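Protein PUF4 (Saccharomyces cerevisiae, PDB 3BWT) binds mRNA in a sequence-specific way through its Pumilio homology domain, the part described here, and takes part in gene regulation. Local coordinates at residues 17-22 with 26-31; 30-35 with 61-66; 66-71 with 77-82; 101-106 with 114-119. All coordinates share one frame; numbering follows the deposited sequence.

Contact 1 of 4, residues 17-22 with 26-31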
# COMPACT_ATOMS: atom_id res chain seq x y z
N SER A 17 -22.51 29.61 6.93
CA SER A 17 -23.80 29.10 6.50
C SER A 17 -23.71 28.55 5.07
O SER A 17 -24.51 27.71 4.67
CB SER A 17 -24.87 30.17 6.60
OG SER A 17 -24.85 31.00 5.46
N LEU A 18 -22.73 29.02 4.31
CA LEU A 18 -22.55 28.56 2.94
C LEU A 18 -21.84 27.22 2.89
O LEU A 18 -21.85 26.54 1.86
CB LEU A 18 -21.73 29.57 2.15
CG LEU A 18 -22.31 30.95 1.86
CD1 LEU A 18 -21.32 31.75 1.03
CD2 LEU A 18 -23.65 30.83 1.15
N CYS A 19 -21.21 26.84 4.00
CA CYS A 19 -20.30 25.70 4.02
C CYS A 19 -21.03 24.37 4.16
O CYS A 19 -20.42 23.30 4.15
CB CYS A 19 -19.24 25.87 5.10
SG CYS A 19 -18.17 27.31 4.81
N LYS A 20 -22.35 24.46 4.27
CA LYS A 20 -23.26 23.33 4.18
C LYS A 20 -23.35 22.87 2.73
O LYS A 20 -22.91 21.77 2.37
CB LYS A 20 -24.65 23.78 4.64
CG LYS A 20 -24.63 24.89 5.69
CD LYS A 20 -26.02 25.51 5.87
CE LYS A 20 -26.06 26.46 7.07
NZ LYS A 20 -27.34 27.25 7.16
N ASP A 21 -23.95 23.73 1.91
CA ASP A 21 -24.17 23.52 0.49
C ASP A 21 -22.96 23.09 -0.30
O ASP A 21 -21.84 23.53 -0.04
CB ASP A 21 -24.68 24.80 -0.16
CG ASP A 21 -26.09 25.11 0.22
OD1 ASP A 21 -26.75 24.22 0.78
OD2 ASP A 21 -26.55 26.24 -0.06
N GLN A 22 -23.22 22.28 -1.31
CA GLN A 22 -22.23 21.94 -2.30
C GLN A 22 -21.92 23.17 -3.11
O GLN A 22 -20.76 23.43 -3.46
CB GLN A 22 -22.78 20.87 -3.24
CG GLN A 22 -21.98 20.74 -4.52
CD GLN A 22 -22.43 19.57 -5.38
OE1 GLN A 22 -23.62 19.29 -5.49
NE2 GLN A 22 -21.46 18.89 -5.99
N ARG A 26 -18.55 25.40 -3.32
CA ARG A 26 -17.85 25.57 -4.59
C ARG A 26 -17.66 27.05 -4.88
O ARG A 26 -16.61 27.46 -5.38
CB ARG A 26 -18.56 24.84 -5.73
CG ARG A 26 -18.35 23.32 -5.68
CD ARG A 26 -18.95 22.59 -6.88
NE ARG A 26 -18.76 21.14 -6.77
CZ ARG A 26 -17.71 20.48 -7.27
NH1 ARG A 26 -16.76 21.14 -7.92
NH2 ARG A 26 -17.61 19.17 -7.12
N PHE A 27 -18.67 27.85 -4.53
CA PHE A 27 -18.56 29.30 -4.59
C PHE A 27 -17.33 29.77 -3.82
O PHE A 27 -16.48 30.48 -4.36
CB PHE A 27 -19.81 29.96 -4.01
CG PHE A 27 -19.69 31.46 -3.88
CD1 PHE A 27 -19.76 32.28 -4.99
CD2 PHE A 27 -19.51 32.05 -2.64
CE1 PHE A 27 -19.65 33.65 -4.88
CE2 PHE A 27 -19.39 33.42 -2.51
CZ PHE A 27 -19.46 34.22 -3.64
N LEU A 28 -17.24 29.36 -2.56
CA LEU A 28 -16.13 29.75 -1.71
C LEU A 28 -14.79 29.28 -2.26
O LEU A 28 -13.81 30.01 -2.25
CB LEU A 28 -16.34 29.19 -0.31
CG LEU A 28 -17.55 29.76 0.41
CD1 LEU A 28 -17.57 29.26 1.84
CD2 LEU A 28 -17.49 31.26 0.37
N GLN A 29 -14.75 28.04 -2.74
CA GLN A 29 -13.53 27.49 -3.27
C GLN A 29 -13.09 28.30 -4.47
O GLN A 29 -11.89 28.48 -4.71
CB GLN A 29 -13.73 26.02 -3.65
CG GLN A 29 -13.83 25.09 -2.45
CD GLN A 29 -14.40 23.73 -2.81
OE1 GLN A 29 -13.81 22.99 -3.61
NE2 GLN A 29 -15.55 23.39 -2.23
N LYS A 30 -14.07 28.81 -5.21
CA LYS A 30 -13.80 29.66 -6.36
C LYS A 30 -13.08 30.89 -5.87
O LYS A 30 -11.95 31.18 -6.26
CB LYS A 30 -15.11 30.05 -7.05
CG LYS A 30 -14.94 30.71 -8.42
CD LYS A 30 -16.29 31.03 -9.07
CE LYS A 30 -17.07 32.08 -8.27
NZ LYS A 30 -18.43 32.40 -8.84
N GLN A 31 -13.75 31.62 -4.97
CA GLN A 31 -13.20 32.81 -4.35
C GLN A 31 -11.78 32.60 -3.81
O GLN A 31 -10.92 33.46 -3.96
CB GLN A 31 -14.13 33.28 -3.24
CG GLN A 31 -15.53 33.52 -3.72
CD GLN A 31 -15.58 34.34 -5.01
OE1 GLN A 31 -15.02 35.44 -5.09
NE2 GLN A 31 -16.27 33.82 -6.02

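Contact 2 of 4, residues 30-35 with 61-66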
# COMPACT_ATOMS: atom_id res chain seq x y z
N LYS A 30 -14.07 28.81 -5.21
CA LYS A 30 -13.80 29.66 -6.36
C LYS A 30 -13.08 30.89 -5.87
O LYS A 30 -11.95 31.18 -6.26
CB LYS A 30 -15.11 30.05 -7.05
CG LYS A 30 -14.94 30.71 -8.42
CD LYS A 30 -16.29 31.03 -9.07
CE LYS A 30 -17.07 32.08 -8.27
NZ LYS A 30 -18.43 32.40 -8.84
N GLN A 31 -13.75 31.62 -4.97
CA GLN A 31 -13.20 32.81 -4.35
C GLN A 31 -11.78 32.60 -3.81
O GLN A 31 -10.92 33.46 -3.96
CB GLN A 31 -14.13 33.28 -3.24
CG GLN A 31 -15.53 33.52 -3.72
CD GLN A 31 -15.58 34.34 -5.01
OE1 GLN A 31 -15.02 35.44 -5.09
NE2 GLN A 31 -16.27 33.82 -6.02
N LEU A 32 -11.55 31.47 -3.16
CA LEU A 32 -10.22 31.15 -2.67
C LEU A 32 -9.23 31.07 -3.83
O LEU A 32 -8.08 31.53 -3.72
CB LEU A 32 -10.24 29.82 -1.92
CG LEU A 32 -10.81 29.81 -0.51
CD1 LEU A 32 -10.98 28.38 -0.03
CD2 LEU A 32 -9.88 30.59 0.41
N ASP A 33 -9.68 30.51 -4.95
CA ASP A 33 -8.80 30.29 -6.09
C ASP A 33 -8.42 31.59 -6.78
O ASP A 33 -7.39 31.65 -7.45
CB ASP A 33 -9.45 29.33 -7.09
CG ASP A 33 -8.44 28.74 -8.07
OD1 ASP A 33 -7.51 28.04 -7.62
OD2 ASP A 33 -8.59 28.96 -9.29
N ILE A 34 -9.23 32.63 -6.62
CA ILE A 34 -8.99 33.85 -7.39
C ILE A 34 -8.66 35.13 -6.61
O ILE A 34 -8.06 36.04 -7.18
CB ILE A 34 -10.12 34.13 -8.42
CG1 ILE A 34 -11.39 34.61 -7.73
CG2 ILE A 34 -10.40 32.89 -9.25
CD1 ILE A 34 -12.58 34.64 -8.67
N LEU A 35 -9.01 35.20 -5.33
CA LEU A 35 -8.83 36.46 -4.59
C LEU A 35 -7.39 36.84 -4.16
O LEU A 35 -6.95 37.97 -4.43
CB LEU A 35 -9.85 36.62 -3.45
CG LEU A 35 -11.27 36.79 -4.01
CD1 LEU A 35 -12.24 37.34 -2.98
CD2 LEU A 35 -11.25 37.68 -5.26
N ASN A 61 -15.37 19.31 3.37
CA ASN A 61 -14.00 18.83 3.36
C ASN A 61 -13.22 19.42 2.19
O ASN A 61 -12.04 19.74 2.34
CB ASN A 61 -13.93 17.29 3.38
CG ASN A 61 -14.16 16.67 2.02
OD1 ASN A 61 -13.22 16.37 1.29
ND2 ASN A 61 -15.43 16.46 1.67
N TYR A 62 -13.87 19.58 1.04
CA TYR A 62 -13.17 20.06 -0.16
C TYR A 62 -12.79 21.52 -0.03
O TYR A 62 -11.76 21.95 -0.56
CB TYR A 62 -13.99 19.85 -1.43
CG TYR A 62 -14.17 18.40 -1.79
CD1 TYR A 62 -13.16 17.69 -2.43
CD2 TYR A 62 -15.36 17.74 -1.50
CE1 TYR A 62 -13.33 16.35 -2.76
CE2 TYR A 62 -15.54 16.41 -1.82
CZ TYR A 62 -14.53 15.72 -2.45
OH TYR A 62 -14.72 14.39 -2.77
N LEU A 63 -13.63 22.27 0.67
CA LEU A 63 -13.39 23.65 1.01
C LEU A 63 -12.15 23.77 1.89
O LEU A 63 -11.22 24.51 1.57
CB LEU A 63 -14.59 24.20 1.74
CG LEU A 63 -14.57 25.66 2.17
CD1 LEU A 63 -14.38 26.58 0.97
CD2 LEU A 63 -15.86 25.97 2.90
N ILE A 64 -12.13 23.04 3.00
CA ILE A 64 -10.98 23.08 3.89
C ILE A 64 -9.69 22.69 3.16
O ILE A 64 -8.64 23.27 3.41
CB ILE A 64 -11.19 22.20 5.15
CG1 ILE A 64 -12.48 22.61 5.87
CG2 ILE A 64 -9.99 22.32 6.09
CD1 ILE A 64 -12.45 24.02 6.42
N GLN A 65 -9.78 21.72 2.26
CA GLN A 65 -8.65 21.32 1.44
C GLN A 65 -8.15 22.50 0.63
O GLN A 65 -6.95 22.73 0.51
CB GLN A 65 -9.04 20.20 0.48
CG GLN A 65 -9.25 18.87 1.14
CD GLN A 65 -9.31 17.74 0.15
OE1 GLN A 65 -8.34 17.48 -0.56
NE2 GLN A 65 -10.44 17.06 0.10
N LYS A 66 -9.10 23.24 0.05
CA LYS A 66 -8.76 24.39 -0.76
C LYS A 66 -8.21 25.48 0.15
O LYS A 66 -7.20 26.12 -0.15
CB LYS A 66 -10.00 24.86 -1.52
CG LYS A 66 -9.74 25.97 -2.53
CD LYS A 66 -8.71 25.56 -3.57
CE LYS A 66 -8.26 26.77 -4.40
NZ LYS A 66 -6.86 26.60 -4.89

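Contact 3 of 4, residues 66-71 with 77-82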
# COMPACT_ATOMS: atom_id res chain seq x y z
N LYS A 66 -9.10 23.24 0.05
CA LYS A 66 -8.76 24.39 -0.76
C LYS A 66 -8.21 25.48 0.15
O LYS A 66 -7.20 26.12 -0.15
CB LYS A 66 -10.00 24.86 -1.52
CG LYS A 66 -9.74 25.97 -2.53
CD LYS A 66 -8.71 25.56 -3.57
CE LYS A 66 -8.26 26.77 -4.40
NZ LYS A 66 -6.86 26.60 -4.89
N LEU A 67 -8.87 25.66 1.29
CA LEU A 67 -8.47 26.65 2.29
C LEU A 67 -7.05 26.40 2.76
O LEU A 67 -6.26 27.33 2.89
CB LEU A 67 -9.41 26.61 3.50
CG LEU A 67 -9.23 27.76 4.49
CD1 LEU A 67 -9.60 29.08 3.85
CD2 LEU A 67 -10.04 27.53 5.74
N LEU A 68 -6.73 25.13 3.01
CA LEU A 68 -5.39 24.76 3.45
C LEU A 68 -4.28 25.19 2.47
O LEU A 68 -3.21 25.64 2.88
CB LEU A 68 -5.31 23.26 3.75
CG LEU A 68 -6.04 22.81 5.02
CD1 LEU A 68 -6.41 21.33 4.97
CD2 LEU A 68 -5.22 23.12 6.26
N GLU A 69 -4.53 25.07 1.17
CA GLU A 69 -3.53 25.48 0.19
C GLU A 69 -3.30 26.99 0.23
O GLU A 69 -2.18 27.46 0.10
CB GLU A 69 -3.95 25.09 -1.22
CG GLU A 69 -3.86 23.60 -1.52
CD GLU A 69 -4.68 23.22 -2.75
OE1 GLU A 69 -4.78 24.04 -3.69
OE2 GLU A 69 -5.22 22.09 -2.77
N GLU A 70 -4.38 27.73 0.43
CA GLU A 70 -4.38 29.16 0.13
C GLU A 70 -4.10 30.05 1.34
O GLU A 70 -3.81 31.24 1.20
CB GLU A 70 -5.71 29.55 -0.52
CG GLU A 70 -5.56 30.57 -1.62
CD GLU A 70 -4.70 30.06 -2.76
OE1 GLU A 70 -4.93 28.92 -3.23
OE2 GLU A 70 -3.80 30.81 -3.20
N VAL A 71 -4.18 29.44 2.52
CA VAL A 71 -4.08 30.12 3.80
C VAL A 71 -2.59 30.34 4.15
O VAL A 71 -1.73 29.68 3.56
CB VAL A 71 -4.82 29.26 4.87
CG1 VAL A 71 -3.85 28.38 5.67
CG2 VAL A 71 -5.66 30.11 5.76
N ILE A 77 -1.29 26.82 10.83
CA ILE A 77 -0.90 26.28 12.13
C ILE A 77 -2.06 26.30 13.12
O ILE A 77 -2.15 25.44 14.00
CB ILE A 77 0.33 27.01 12.70
CG1 ILE A 77 1.51 26.82 11.74
CG2 ILE A 77 0.70 26.46 14.06
CD1 ILE A 77 2.66 27.74 11.98
N VAL A 78 -2.96 27.27 12.96
CA VAL A 78 -4.12 27.36 13.82
C VAL A 78 -5.12 26.26 13.47
O VAL A 78 -5.68 25.61 14.36
CB VAL A 78 -4.81 28.75 13.74
CG1 VAL A 78 -6.14 28.74 14.50
CG2 VAL A 78 -3.89 29.83 14.25
N LEU A 79 -5.34 26.06 12.18
CA LEU A 79 -6.23 24.99 11.74
C LEU A 79 -5.70 23.65 12.22
O LEU A 79 -6.48 22.78 12.63
CB LEU A 79 -6.38 24.99 10.22
CG LEU A 79 -7.07 26.22 9.63
CD1 LEU A 79 -7.44 26.03 8.16
CD2 LEU A 79 -8.29 26.59 10.46
N THR A 80 -4.38 23.49 12.20
CA THR A 80 -3.78 22.24 12.67
C THR A 80 -4.01 22.08 14.16
O THR A 80 -4.35 21.00 14.62
CB THR A 80 -2.24 22.16 12.39
OG1 THR A 80 -1.95 22.39 11.00
CG2 THR A 80 -1.70 20.79 12.78
N LYS A 81 -3.82 23.16 14.92
CA LYS A 81 -3.96 23.06 16.38
C LYS A 81 -5.38 22.73 16.82
O LYS A 81 -5.58 21.98 17.77
CB LYS A 81 -3.45 24.32 17.08
CG LYS A 81 -1.92 24.46 17.08
CD LYS A 81 -1.45 25.74 17.79
CE LYS A 81 0.08 25.84 17.82
NZ LYS A 81 0.55 27.00 18.63
N ILE A 82 -6.36 23.29 16.12
CA ILE A 82 -7.75 23.10 16.47
C ILE A 82 -8.20 21.69 16.13
O ILE A 82 -8.94 21.05 16.90
CB ILE A 82 -8.65 24.11 15.72
CG1 ILE A 82 -8.50 25.52 16.32
CG2 ILE A 82 -10.11 23.67 15.72
CD1 ILE A 82 -9.32 26.59 15.62

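Contact 4 of 4, residues 101-106 with 114-119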
# COMPACT_ATOMS: atom_id res chain seq x y z
N GLN A 101 -5.28 14.41 4.83
CA GLN A 101 -4.17 14.12 3.94
C GLN A 101 -3.66 15.41 3.31
O GLN A 101 -2.46 15.62 3.19
CB GLN A 101 -4.59 13.12 2.87
CG GLN A 101 -4.93 11.75 3.40
CD GLN A 101 -5.36 10.78 2.31
OE1 GLN A 101 -4.66 10.58 1.33
NE2 GLN A 101 -6.52 10.16 2.50
N LYS A 102 -4.58 16.27 2.90
CA LYS A 102 -4.21 17.57 2.34
C LYS A 102 -3.45 18.43 3.35
O LYS A 102 -2.45 19.07 3.00
CB LYS A 102 -5.43 18.32 1.84
CG LYS A 102 -5.08 19.38 0.81
CD LYS A 102 -4.64 18.71 -0.46
CE LYS A 102 -4.32 19.70 -1.55
NZ LYS A 102 -3.94 18.95 -2.78
N LEU A 103 -3.93 18.45 4.58
CA LEU A 103 -3.25 19.17 5.65
C LEU A 103 -1.79 18.74 5.72
O LEU A 103 -0.89 19.57 5.72
CB LEU A 103 -3.95 18.92 6.98
CG LEU A 103 -3.51 19.73 8.20
CD1 LEU A 103 -4.69 19.96 9.13
CD2 LEU A 103 -2.39 19.03 8.94
N ILE A 104 -1.57 17.43 5.78
CA ILE A 104 -0.23 16.87 5.82
C ILE A 104 0.61 17.26 4.59
O ILE A 104 1.78 17.60 4.72
CB ILE A 104 -0.28 15.34 5.96
CG1 ILE A 104 -0.90 14.96 7.31
CG2 ILE A 104 1.11 14.75 5.83
CD1 ILE A 104 -1.24 13.48 7.45
N GLU A 105 -0.01 17.24 3.42
CA GLU A 105 0.67 17.66 2.20
C GLU A 105 1.09 19.11 2.26
O GLU A 105 2.07 19.51 1.64
CB GLU A 105 -0.23 17.45 1.00
CG GLU A 105 -0.29 16.02 0.55
CD GLU A 105 -1.32 15.79 -0.51
OE1 GLU A 105 -2.07 16.74 -0.82
OE2 GLU A 105 -1.38 14.65 -1.02
N CYS A 106 0.33 19.90 3.01
CA CYS A 106 0.50 21.35 3.01
C CYS A 106 1.49 21.89 4.04
O CYS A 106 1.97 23.00 3.89
CB CYS A 106 -0.85 22.04 3.21
SG CYS A 106 -1.85 22.11 1.74
N GLN A 114 5.55 18.21 14.21
CA GLN A 114 5.55 17.69 15.57
C GLN A 114 4.13 17.60 16.12
O GLN A 114 3.79 16.62 16.78
CB GLN A 114 6.45 18.52 16.48
CG GLN A 114 7.90 18.09 16.41
CD GLN A 114 8.04 16.58 16.33
OE1 GLN A 114 8.67 16.06 15.40
NE2 GLN A 114 7.45 15.87 17.28
N ILE A 115 3.31 18.59 15.83
CA ILE A 115 1.90 18.55 16.22
C ILE A 115 1.17 17.37 15.57
O ILE A 115 0.30 16.74 16.19
CB ILE A 115 1.17 19.87 15.89
CG1 ILE A 115 1.62 20.99 16.83
CG2 ILE A 115 -0.34 19.69 15.97
CD1 ILE A 115 1.07 22.36 16.49
N VAL A 116 1.52 17.06 14.32
CA VAL A 116 0.88 15.95 13.64
C VAL A 116 1.34 14.61 14.20
O VAL A 116 0.51 13.79 14.56
CB VAL A 116 1.06 16.02 12.11
CG1 VAL A 116 0.71 14.69 11.47
CG2 VAL A 116 0.19 17.13 11.53
N VAL A 117 2.64 14.38 14.31
CA VAL A 117 3.12 13.12 14.88
C VAL A 117 2.60 12.96 16.30
O VAL A 117 2.13 11.89 16.67
CB VAL A 117 4.66 12.97 14.86
CG1 VAL A 117 5.25 13.47 13.55
CG2 VAL A 117 5.29 13.71 16.03
N ASP A 118 2.66 14.03 17.08
CA ASP A 118 2.19 13.96 18.46
C ASP A 118 0.73 13.53 18.49
O ASP A 118 0.32 12.78 19.37
CB ASP A 118 2.35 15.31 19.18
CG ASP A 118 3.79 15.61 19.57
OD1 ASP A 118 4.70 14.83 19.21
OD2 ASP A 118 4.00 16.64 20.25
N SER A 119 -0.04 14.00 17.51
CA SER A 119 -1.48 13.79 17.49
C SER A 119 -1.86 12.42 16.96
O SER A 119 -2.89 11.87 17.36
CB SER A 119 -2.18 14.85 16.65
OG SER A 119 -2.37 16.04 17.38

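Contact 1 of 4, residues 17-22 with 26-31
Leu-28 meets both Leu-18 and Cys-19, chiefly with CD2 on Leu-18 and CD1 on Cys-19. Its CD1 lies 3.6 Å from Cys-19 SG, and its CD2 lies 3.9 Å from Leu-18 CD1. The same Leu-18 methyl also reaches the ring of Phe-27, with 4.1 Å from Leu-18 CD1 to Phe-27 CD2. In Leu-18, chi1 of -67° with an extended chi2 turns CD1 to helix 22-34, where it touches both residues. At the other end, Arg-26 N donates to Gln-22 O at 3.0 Å, a first-turn bond within helix 22-34. Beyond that bond the two side chains run side by side in the same direction. Gln-22 CG lies at the guanidinium edge, in its plane. The amide is turned 51° from the guanidinium.

Farther out, Phe-3 and Tyr-11 meet the Phe-27 ring, and both also touch Leu-18. Leu-63 of helix 60-70 packs on Cys-19 and Leu-28. Gln-31 CG sits over one face of the Phe-27 ring, toward its rim.

The contact joins the end of helix 15-18 and the turn after it to helix 22-34, within the first Pumilio repeat. Methyls and sulfur give it apolar cohesion, and its one hydrogen bond is main-chain.

Contact 2 of 4, residues 30-35 with 61-66
Lys-66 runs along Leu-32 with its carbon chain and finishes at Asp-33. Its CB lies 3.9 Å from Leu-32 CD1. CG comes closer, at 3.7 Å from Leu-32 CD1, and it also touches Leu-32 CB. The two chains lie alongside, heading opposite ways. The lysine bends at chi2 (58°), which carries its outer part across to the carboxylate. CE then packs against Asp-33 CB at 3.9 Å. At the tip, NZ makes a salt bridge and hydrogen bond to Asp-33 OD1 at 3.2 Å, using the anti lone pair of that oxygen. Without the long chain of Lys-66, as with an alanine here, Asp-33 is likely to lose this charge partner and a gap to open beside Leu-32.

Deeper in, Leu-32 CD1 meets Leu-63 CD1 at 4.0 Å. NZ also has long, weak ion pairs with Glu-69 and Glu-70.

Helix 22-34 of the first Pumilio repeat and helix 60-70 of the second lie nearly parallel here. The axes of 30-34 and 61-66 approach to 10.3 Å, at an angle of 9°. Ala-40 and Ile-43 of helix 37-47 touch Leu-32, and the contact thus joins adjacent repeats beside a third helix.

Contact 3 of 4, residues 66-71 with 77-82
Leu-79 reaches toward helix 60-70, and its CD1 methyl meets Leu-67 and Leu-68 together. The two leucines present themselves differently. Leu-67 crosses Leu-79 at about a right angle, with CD2 at 3.9 Å from Leu-79 CD1. Leu-68 approaches on a slant, and its CD2 lies 4.1 Å from Leu-79 CD1. Leu-67 already has its CB directed toward the second helix, whereas Leu-68 comes near only with the end of its side chain. Their first torsions differ as well. Leu-67 has CG anti to the backbone N (chi1 -170°), and Leu-68 has CG beside that nitrogen (chi1 -72°). Both CD2 methyls touch the same Leu-79 methyl, from well-separated directions. The contact between the two segments is made by branched apolar side chains, and all three leucines are buried. Leu-79 supplies about half of the 138 Å² buried between the segments.

The contact packs the end of helix 60-70 against helix 73-83, which follows it in the chain. Leu-67 also meets Ile-43 and Thr-47 of helix 37-47, and Phe-44 of that helix touches Leu-79. Leu-68 packs on Leu-103 of helix 96-106. The leucine group therefore lies between helix 37-47 and helix 96-106.

Contact 4 of 4, residues 101-106 with 114-119
Within the third Pumilio repeat, helix 96-106 packs on helix 110-120, with Leu-103 and Ile-104 meeting Val-116. Helix 96-106 bears the two larger residues. Helix 110-120 bears the valine, whose CB is directed toward them.

Val-116 divides its two methyls between the partners. CG2 lies 4.1 Å from Leu-103 CD2. CG1 faces Ile-104 more loosely, at 4.5 Å from Ile-104 CG1. The torsion of the valine places CG1 anti to the backbone N (chi1 165°) and CG2 beside it, splaying the two methyls, CG2 to Leu-103 and CG1 to Ile-104. The side chains of Leu-103 and Val-116 overlap in passing, each pointing to the other's helix. Leu-103 has CB directed toward the valine, while Ile-104 reaches it with the outer part of its side chain. The closest CA atoms, of Ile-104 and Val-116, are 8.0 Å apart. The helices therefore meet through their side chains, with the backbones held well apart.

Off to one side, Glu-105 OE2 forms a salt bridge with Lys-139.

Leu-103 also touches Thr-80 of helix 73-83, while Ile-104 touches Lys-139 and Cys-140 of helix 133-143. The two residues thus face different neighbouring helices. With three buried apolar side chains and only 87 Å² buried in all, the direct join between the segments rests on dispersion and the exclusion of water, without directional polar bonds.

Contacts 1, 3 and 4 are buried, whereas contact 2 is only partly so. Contacts 1 and 2 both use helix 22-34, and contacts 2 and 3 both use helix 60-70 and share Lys-66. The buried contacts 3 and 4 join successive helices through aliphatic side chains alone. Polar chemistry appears where contacts 1 and 2 reach more exposed residues, Gln-22 with Arg-26 and Asp-33 with Lys-66. Contact 2 joins different Pumilio repeats and is the one with a salt bridge between its segments. Contacts 3 and 4 meet through Thr-80 with Ile-115 and a long, weak ion pair of Glu-69 with Lys-102. Contacts 1 and 4 do not touch; their nearest atoms are about 10 Å apart.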